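Putative dihydrodipicolinate synthase (Thermus thermophilus, PDB 2PCQ) is of unestablished function but belongs to the dihydrodipicolinate synthetase family, whose members are built on a TIM barrel. Local coordinates at residues Ala178-Leu182 with Ala219-Gln223; Asn198-Ala203 with Glu279-Leu283; Ala203-Leu207 with Leu222-Leu226. All coordinates share one frame; numbering follows the deposited sequence.

Interaction 1 of 3, residues Ala178-Leu182 with Ala219-Gln223; sequences APTFL and AQELQ
The carboxamide of Gln223 meets the backbone of 178-182 through both of its polar atoms. NE2 of Gln223 donates to Pro179 O at 2.9 Å, the acceptor lying 14° out of the amide plane, whereas Gln223 OE1 accepts from Leu182 N at 3.1 Å in a nearly straight bond (166°). Each donor stands well above the plane of the carbonyl it approaches. Giving one N-H and taking another in this way holds the amide against rotation and distinguishes its two ends. CG of Gln223 lies opposite the backbone N (chi1 153°) and the chain then bends at chi2, bringing the amide alongside Leu182, with OE1 of Gln223 3.5 Å from Leu182 CB. Leu182 reaches across with both branches: CD1 packs on Ala219 CB at 4.0 Å, and CD2 lies 3.7 Å from Gln220 CG. Water 1 lies 3.0 Å from Gln223 O and can donate to it, with Ala178 O a weaker alternative. Gln220 NE2 bonds instead to Ala186 O of the second subunit, whose Gln165 packs on Gln223. The contact ties the loop entering helix 181-186, after barrel strand 172-175, to the long helix 216-247, with Leu207 of helix 201-212 packing against Phe181 and Ala219.

Interaction 2 of 3, residues Asn198-Ala203 with Glu279-Leu283; sequences NLAPRA and EGWVL. With GOL (glycerol), chain C.
Gly280 O is gripped by the guanidinium of Arg202: NH2 of Arg202 donates to this oxygen at 2.8 Å (164° at the hydrogen), and NH1 adds a weak bond. The oxygen lies in the guanidinium plane, although the donor stands above the carbonyl plane. Arg202 NH2 also makes a weak bond to Val282 O, so two carbonyls of the C-terminal tail fix the group edge-on. CG lies opposite the carbonyl carbon of Arg202, and a bend at chi3 (-60°) turns the charged end towards these carbonyls. A glycerol, probably from the crystallisation liquor, adds weak bonds from its O3 to Arg202 NH1 and Gly280 O. Next to it the indole of Trp281 is sandwiched, with glycerol C3 over one face and Ala203 CB over the opposite face, 3.6 Å from Trp281 CE3. Farther along, Leu283 N donates to Leu199 O at 2.8 Å, and water 2 bridges Trp281 O, 2.8 Å away, to Arg202 N. Val282 points away overall, though its CG1 still touches Leu199 O at 3.3 Å; its side chain also packs on Leu273 and Leu276. Before this, positive phi at Gly280 and two bonds back into the last turn close helix 266-278 in a Schellman motif.

Interaction 3 of 3, residues Ala203-Leu207 with Leu222-Leu226; sequences AYRAL and LQKKL
Leu226 holds CG opposite its carbonyl carbon (chi1 -62°) and Tyr204 does the same, and the two side chains slide past each other in opposite directions. CD1 of Leu226 thus sits over one face of the phenol in a CH-pi contact, 3.8 Å from the Tyr204 ring centroid and 14° off its normal. The other methyl, CD2 of Leu226, packs on Ala203 CB at 3.8 Å. Leu222 and Leu207 instead place CG opposite the backbone N. From there CD2 of Leu222 packs against the turn 203-207, 3.4 Å from both Ala203 O and Leu207 N, while CD2 of Leu207 rests on Gln223 CA at 3.9 Å. The axes of the two helical segments approach to 10.2 Å with a signed crossing angle of -153°, a near-antiparallel pairing in which Leu222 and Leu226 pack against Ala203, Tyr204, Ala206 and Leu207. Leu229 extends the packing on Tyr204. At the ring edge, water 3 lies in the phenol plane, 2.7 Å from Tyr204 OH and 2.9 Å from Leu226 O, to which it can donate. The contact is therefore essentially apolar, and this water probably provides a polar link between the phenol hydroxyl and the partner backbone.

Interactions 1 and 3 lie side by side, their centres about 5 Å apart, and use the same helix 216-247: Gln223 turns its amide to 178-182 while its CB and CA meet helix 201-212. Phe181 joins them directly, its CD2 lying 3.7 Å from Leu207 CD2. Interaction 2, centred about 9 Å from interaction 3, shares Ala203 with it and adds the C-terminal tail: Trp281 CH2 packs on Ala206 CB at 3.6 Å, and Glu279 OE1 forms a salt bridge with Lys225 NZ at 2.9 Å. Together the three contacts join helices 181-186, 201-212 and 216-247 and the tail. The second subunit reaches interactions 1 and 3, whereas interaction 2 holds the glycerol.

Interaction 1 of 3, residues Ala178-Leu182 with Ala219-Gln223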
loop_
_atom_site.group_PDB
_atom_site.type_symbol
_atom_site.label_atom_id
_atom_site.label_comp_id
_atom_site.label_asym_id
_atom_site.label_seq_id
_atom_site.Cartn_x
_atom_site.Cartn_y
_atom_site.Cartn_z
ATOM N N ALA A 178 16.888 13.486 5.348
ATOM C CA ALA A 178 18.173 13.485 6.041
ATOM C C ALA A 178 18.932 12.159 6.142
ATOM O O ALA A 178 20.144 12.127 5.926
ATOM C CB ALA A 178 18.000 14.081 7.441
ATOM N N PRO A 179 18.242 11.056 6.478
ATOM C CA PRO A 179 18.917 9.755 6.602
ATOM C C PRO A 179 19.705 9.248 5.388
ATOM O O PRO A 179 20.645 8.470 5.547
ATOM C CB PRO A 179 17.778 8.808 6.991
ATOM C CG PRO A 179 16.847 9.706 7.768
ATOM C CD PRO A 179 16.833 10.954 6.904
ATOM N N THR A 180 19.335 9.677 4.184
ATOM C CA THR A 180 20.038 9.231 2.972
ATOM C C THR A 180 20.762 10.385 2.284
ATOM O O THR A 180 21.108 10.295 1.103
ATOM C CB THR A 180 19.056 8.626 1.946
ATOM O OG1 THR A 180 18.026 9.582 1.658
ATOM C CG2 THR A 180 18.426 7.342 2.487
ATOM N N PHE A 181 21.002 11.457 3.029
ATOM C CA PHE A 181 21.638 12.649 2.485
ATOM C C PHE A 181 22.863 12.415 1.600
ATOM O O PHE A 181 22.903 12.885 0.461
ATOM C CB PHE A 181 21.985 13.623 3.619
ATOM C CG PHE A 181 22.331 15.007 3.144
ATOM C CD1 PHE A 181 21.571 15.624 2.150
ATOM C CD2 PHE A 181 23.405 15.698 3.689
ATOM C CE1 PHE A 181 21.876 16.907 1.707
ATOM C CE2 PHE A 181 23.722 16.987 3.255
ATOM C CZ PHE A 181 22.956 17.592 2.261
ATOM N N LEU A 182 23.860 11.692 2.101
ATOM C CA LEU A 182 25.057 11.457 1.301
ATOM C C LEU A 182 24.723 10.695 0.021
ATOM O O LEU A 182 25.335 10.922 -1.023
ATOM C CB LEU A 182 26.116 10.700 2.111
ATOM C CG LEU A 182 27.448 10.449 1.391
ATOM C CD1 LEU A 182 28.017 11.765 0.882
ATOM C CD2 LEU A 182 28.433 9.781 2.343
ATOM N N ALA A 219 33.122 12.309 4.476
ATOM C CA ALA A 219 31.696 12.480 4.228
ATOM C C ALA A 219 30.931 11.289 4.806
ATOM O O ALA A 219 29.931 11.460 5.500
ATOM C CB ALA A 219 31.438 12.600 2.726
ATOM N N GLN A 220 31.412 10.083 4.533
ATOM C CA GLN A 220 30.761 8.883 5.039
ATOM C C GLN A 220 30.723 8.843 6.563
ATOM O O GLN A 220 29.716 8.450 7.144
ATOM C CB GLN A 220 31.451 7.626 4.494
ATOM C CG GLN A 220 31.302 7.454 2.986
ATOM C CD GLN A 220 31.935 6.176 2.476
ATOM O OE1 GLN A 220 33.112 5.918 2.721
ATOM N NE2 GLN A 220 31.159 5.370 1.756
ATOM N N GLU A 221 31.809 9.251 7.217
ATOM C CA GLU A 221 31.831 9.241 8.678
ATOM C C GLU A 221 30.830 10.231 9.254
ATOM O O GLU A 221 30.183 9.952 10.264
ATOM C CB GLU A 221 33.233 9.560 9.216
ATOM C CG GLU A 221 34.241 8.425 9.047
ATOM C CD GLU A 221 33.774 7.123 9.686
ATOM O OE1 GLU A 221 33.495 7.120 10.905
ATOM O OE2 GLU A 221 33.687 6.101 8.971
ATOM N N LEU A 222 30.701 11.390 8.618
ATOM C CA LEU A 222 29.758 12.391 9.105
ATOM C C LEU A 222 28.325 11.929 8.827
ATOM O O LEU A 222 27.422 12.155 9.635
ATOM C CB LEU A 222 30.034 13.746 8.444
ATOM C CG LEU A 222 29.354 14.968 9.068
ATOM C CD1 LEU A 222 29.499 14.929 10.585
ATOM C CD2 LEU A 222 29.971 16.244 8.497
ATOM N N GLN A 223 28.129 11.271 7.687
ATOM C CA GLN A 223 26.818 10.745 7.308
ATOM C C GLN A 223 26.373 9.713 8.351
ATOM O O GLN A 223 25.213 9.689 8.765
ATOM C CB GLN A 223 26.903 10.111 5.911
ATOM C CG GLN A 223 25.904 8.987 5.604
ATOM C CD GLN A 223 24.462 9.444 5.503
ATOM O OE1 GLN A 223 24.164 10.516 4.964
ATOM N NE2 GLN A 223 23.550 8.615 6.000
HETATM O O HOH W 1 22.964 11.229 7.612
#

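Interaction 2 of 3, residues Asn198-Ala203 with Glu279-Leu283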
loop_
_atom_site.group_PDB
_atom_site.type_symbol
_atom_site.label_atom_id
_atom_site.label_comp_id
_atom_site.label_asym_id
_atom_site.label_seq_id
_atom_site.Cartn_x
_atom_site.Cartn_y
_atom_site.Cartn_z
ATOM N N ASN A 198 17.645 22.312 11.342
ATOM C CA ASN A 198 17.163 23.284 12.324
ATOM C C ASN A 198 17.991 23.075 13.595
ATOM O O ASN A 198 18.123 23.978 14.421
ATOM C CB ASN A 198 15.698 23.033 12.707
ATOM C CG ASN A 198 14.712 23.495 11.654
ATOM O OD1 ASN A 198 14.124 22.683 10.940
ATOM N ND2 ASN A 198 14.518 24.800 11.561
ATOM N N LEU A 199 18.534 21.871 13.745
ATOM C CA LEU A 199 19.303 21.514 14.933
ATOM C C LEU A 199 20.815 21.496 14.746
ATOM O O LEU A 199 21.553 21.989 15.601
ATOM C CB LEU A 199 18.839 20.148 15.448
ATOM C CG LEU A 199 17.328 19.978 15.667
ATOM C CD1 LEU A 199 17.029 18.547 16.088
ATOM C CD2 LEU A 199 16.836 20.959 16.719
ATOM N N ALA A 200 21.279 20.918 13.642
ATOM C CA ALA A 200 22.713 20.846 13.374
ATOM C C ALA A 200 23.028 21.357 11.971
ATOM O O ALA A 200 23.611 20.641 11.158
ATOM C CB ALA A 200 23.198 19.406 13.530
ATOM N N PRO A 201 22.653 22.611 11.671
ATOM C CA PRO A 201 22.906 23.197 10.349
ATOM C C PRO A 201 24.360 23.155 9.882
ATOM O O PRO A 201 24.630 22.923 8.702
ATOM C CB PRO A 201 22.373 24.625 10.489
ATOM C CG PRO A 201 22.513 24.905 11.970
ATOM C CD PRO A 201 22.059 23.604 12.583
ATOM N N ARG A 202 25.298 23.375 10.798
ATOM C CA ARG A 202 26.712 23.352 10.436
ATOM C C ARG A 202 27.192 21.947 10.079
ATOM O O ARG A 202 28.080 21.786 9.248
ATOM C CB ARG A 202 27.572 23.939 11.572
ATOM C CG ARG A 202 27.459 25.465 11.700
ATOM C CD ARG A 202 28.296 26.039 12.854
ATOM N NE ARG A 202 27.882 25.494 14.144
ATOM C CZ ARG A 202 28.468 24.467 14.749
ATOM N NH1 ARG A 202 29.513 23.867 14.190
ATOM N NH2 ARG A 202 27.990 24.018 15.902
ATOM N N ALA A 203 26.592 20.927 10.685
ATOM C CA ALA A 203 26.997 19.553 10.405
ATOM C C ALA A 203 26.620 19.132 8.987
ATOM O O ALA A 203 27.436 18.560 8.263
ATOM C CB ALA A 203 26.373 18.606 11.416
ATOM N N GLU A 279 29.698 17.364 21.021
ATOM C CA GLU A 279 30.718 17.289 19.976
ATOM C C GLU A 279 30.881 18.635 19.280
ATOM O O GLU A 279 31.808 18.818 18.493
ATOM C CB GLU A 279 30.352 16.248 18.915
ATOM C CG GLU A 279 30.409 14.812 19.370
ATOM C CD GLU A 279 30.256 13.856 18.205
ATOM O OE1 GLU A 279 31.104 13.897 17.290
ATOM O OE2 GLU A 279 29.291 13.069 18.194
ATOM N N GLY A 280 29.965 19.560 19.555
ATOM C CA GLY A 280 30.034 20.883 18.954
ATOM C C GLY A 280 29.340 21.029 17.609
ATOM O O GLY A 280 29.604 21.983 16.878
ATOM N N TRP A 281 28.440 20.102 17.289
ATOM C CA TRP A 281 27.721 20.127 16.014
ATOM C C TRP A 281 26.338 20.780 16.044
ATOM O O TRP A 281 25.715 20.958 14.994
ATOM C CB TRP A 281 27.577 18.702 15.470
ATOM C CG TRP A 281 28.769 18.196 14.708
ATOM C CD1 TRP A 281 29.390 16.992 14.870
ATOM C CD2 TRP A 281 29.439 18.852 13.621
ATOM N NE1 TRP A 281 30.405 16.854 13.952
ATOM C CE2 TRP A 281 30.462 17.983 13.177
ATOM C CE3 TRP A 281 29.286 20.091 12.986
ATOM C CZ2 TRP A 281 31.317 18.308 12.117
ATOM C CZ3 TRP A 281 30.136 20.415 11.932
ATOM C CH2 TRP A 281 31.143 19.528 11.513
ATOM N N VAL A 282 25.854 21.143 17.228
ATOM C CA VAL A 282 24.525 21.745 17.341
ATOM C C VAL A 282 24.492 23.268 17.251
ATOM O O VAL A 282 25.313 23.959 17.854
ATOM C CB VAL A 282 23.835 21.304 18.648
ATOM C CG1 VAL A 282 22.492 22.015 18.805
ATOM C CG2 VAL A 282 23.627 19.792 18.624
ATOM N N LEU A 283 23.526 23.773 16.487
ATOM C CA LEU A 283 23.345 25.206 16.279
ATOM C C LEU A 283 24.662 25.953 16.083
ATOM O O LEU A 283 24.905 26.945 16.807
ATOM C CB LEU A 283 22.566 25.808 17.452
ATOM C CG LEU A 283 21.101 25.377 17.540
ATOM C CD1 LEU A 283 20.452 25.984 18.775
ATOM C CD2 LEU A 283 20.373 25.826 16.280
HETATM C C1 GOL C . 33.046 18.589 15.492
HETATM O O1 GOL C . 34.095 17.854 16.049
HETATM C C2 GOL C . 33.345 20.076 15.527
HETATM O O2 GOL C . 34.539 20.343 14.835
HETATM C C3 GOL C . 32.157 20.797 14.903
HETATM O O3 GOL C . 32.314 22.195 14.920
HETATM O O HOH W 2 25.107 23.325 13.712
#

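Interaction 3 of 3, residues Ala203-Leu207 with Leu222-Leu226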
loop_
_atom_site.group_PDB
_atom_site.type_symbol
_atom_site.label_atom_id
_atom_site.label_comp_id
_atom_site.label_asym_id
_atom_site.label_seq_id
_atom_site.Cartn_x
_atom_site.Cartn_y
_atom_site.Cartn_z
ATOM N N ALA A 203 26.592 20.927 10.685
ATOM C CA ALA A 203 26.997 19.553 10.405
ATOM C C ALA A 203 26.620 19.132 8.987
ATOM O O ALA A 203 27.436 18.560 8.263
ATOM C CB ALA A 203 26.373 18.606 11.416
ATOM N N TYR A 204 25.383 19.413 8.587
ATOM C CA TYR A 204 24.944 19.050 7.246
ATOM C C TYR A 204 25.708 19.851 6.198
ATOM O O TYR A 204 25.956 19.367 5.098
ATOM C CB TYR A 204 23.428 19.244 7.125
ATOM C CG TYR A 204 22.674 18.144 7.846
ATOM C CD1 TYR A 204 22.577 16.864 7.294
ATOM C CD2 TYR A 204 22.144 18.353 9.121
ATOM C CE1 TYR A 204 21.977 15.818 7.995
ATOM C CE2 TYR A 204 21.545 17.311 9.831
ATOM C CZ TYR A 204 21.467 16.049 9.262
ATOM O OH TYR A 204 20.891 15.017 9.961
ATOM N N ARG A 205 26.096 21.071 6.553
ATOM C CA ARG A 205 26.871 21.922 5.650
ATOM C C ARG A 205 28.252 21.281 5.452
ATOM O O ARG A 205 28.776 21.216 4.337
ATOM C CB ARG A 205 27.045 23.314 6.266
ATOM C CG ARG A 205 27.998 24.224 5.505
ATOM C CD ARG A 205 27.314 24.803 4.280
ATOM N NE ARG A 205 27.926 24.373 3.035
ATOM C CZ ARG A 205 27.486 24.724 1.831
ATOM N NH1 ARG A 205 26.424 25.511 1.712
ATOM N NH2 ARG A 205 28.115 24.294 0.746
ATOM N N ALA A 206 28.828 20.804 6.551
ATOM C CA ALA A 206 30.139 20.167 6.519
ATOM C C ALA A 206 30.102 18.894 5.675
ATOM O O ALA A 206 31.040 18.600 4.932
ATOM C CB ALA A 206 30.593 19.842 7.943
ATOM N N LEU A 207 29.015 18.140 5.794
ATOM C CA LEU A 207 28.862 16.901 5.040
ATOM C C LEU A 207 28.811 17.232 3.554
ATOM O O LEU A 207 29.463 16.581 2.736
ATOM C CB LEU A 207 27.586 16.168 5.482
ATOM C CG LEU A 207 27.181 14.871 4.772
ATOM C CD1 LEU A 207 28.389 13.981 4.541
ATOM C CD2 LEU A 207 26.142 14.148 5.632
ATOM N N LEU A 222 30.701 11.390 8.618
ATOM C CA LEU A 222 29.758 12.391 9.105
ATOM C C LEU A 222 28.325 11.929 8.827
ATOM O O LEU A 222 27.422 12.155 9.635
ATOM C CB LEU A 222 30.034 13.746 8.444
ATOM C CG LEU A 222 29.354 14.968 9.068
ATOM C CD1 LEU A 222 29.499 14.929 10.585
ATOM C CD2 LEU A 222 29.971 16.244 8.497
ATOM N N GLN A 223 28.129 11.271 7.687
ATOM C CA GLN A 223 26.818 10.745 7.308
ATOM C C GLN A 223 26.373 9.713 8.351
ATOM O O GLN A 223 25.213 9.689 8.765
ATOM C CB GLN A 223 26.903 10.111 5.911
ATOM C CG GLN A 223 25.904 8.987 5.604
ATOM C CD GLN A 223 24.462 9.444 5.503
ATOM O OE1 GLN A 223 24.164 10.516 4.964
ATOM N NE2 GLN A 223 23.550 8.615 6.000
ATOM N N LYS A 224 27.303 8.868 8.780
ATOM C CA LYS A 224 26.998 7.857 9.785
ATOM C C LYS A 224 26.714 8.521 11.132
ATOM O O LYS A 224 25.804 8.113 11.857
ATOM C CB LYS A 224 28.171 6.881 9.914
ATOM C CG LYS A 224 28.389 6.041 8.662
ATOM C CD LYS A 224 29.781 5.426 8.608
ATOM C CE LYS A 224 30.025 4.469 9.754
ATOM N NZ LYS A 224 31.397 3.888 9.680
ATOM N N LYS A 225 27.490 9.549 11.459
ATOM C CA LYS A 225 27.317 10.267 12.717
ATOM C C LYS A 225 25.957 10.956 12.805
ATOM O O LYS A 225 25.329 10.980 13.868
ATOM C CB LYS A 225 28.422 11.311 12.886
ATOM C CG LYS A 225 28.294 12.148 14.156
ATOM C CD LYS A 225 29.468 13.107 14.308
ATOM C CE LYS A 225 30.779 12.353 14.501
ATOM N NZ LYS A 225 30.755 11.516 15.733
ATOM N N LEU A 226 25.501 11.508 11.684
ATOM C CA LEU A 226 24.223 12.214 11.647
ATOM C C LEU A 226 23.001 11.324 11.390
ATOM O O LEU A 226 21.863 11.773 11.536
ATOM C CB LEU A 226 24.275 13.323 10.587
ATOM C CG LEU A 226 25.314 14.431 10.801
ATOM C CD1 LEU A 226 25.319 15.385 9.605
ATOM C CD2 LEU A 226 24.995 15.183 12.091
HETATM O O HOH W 3 20.772 12.496 8.996
#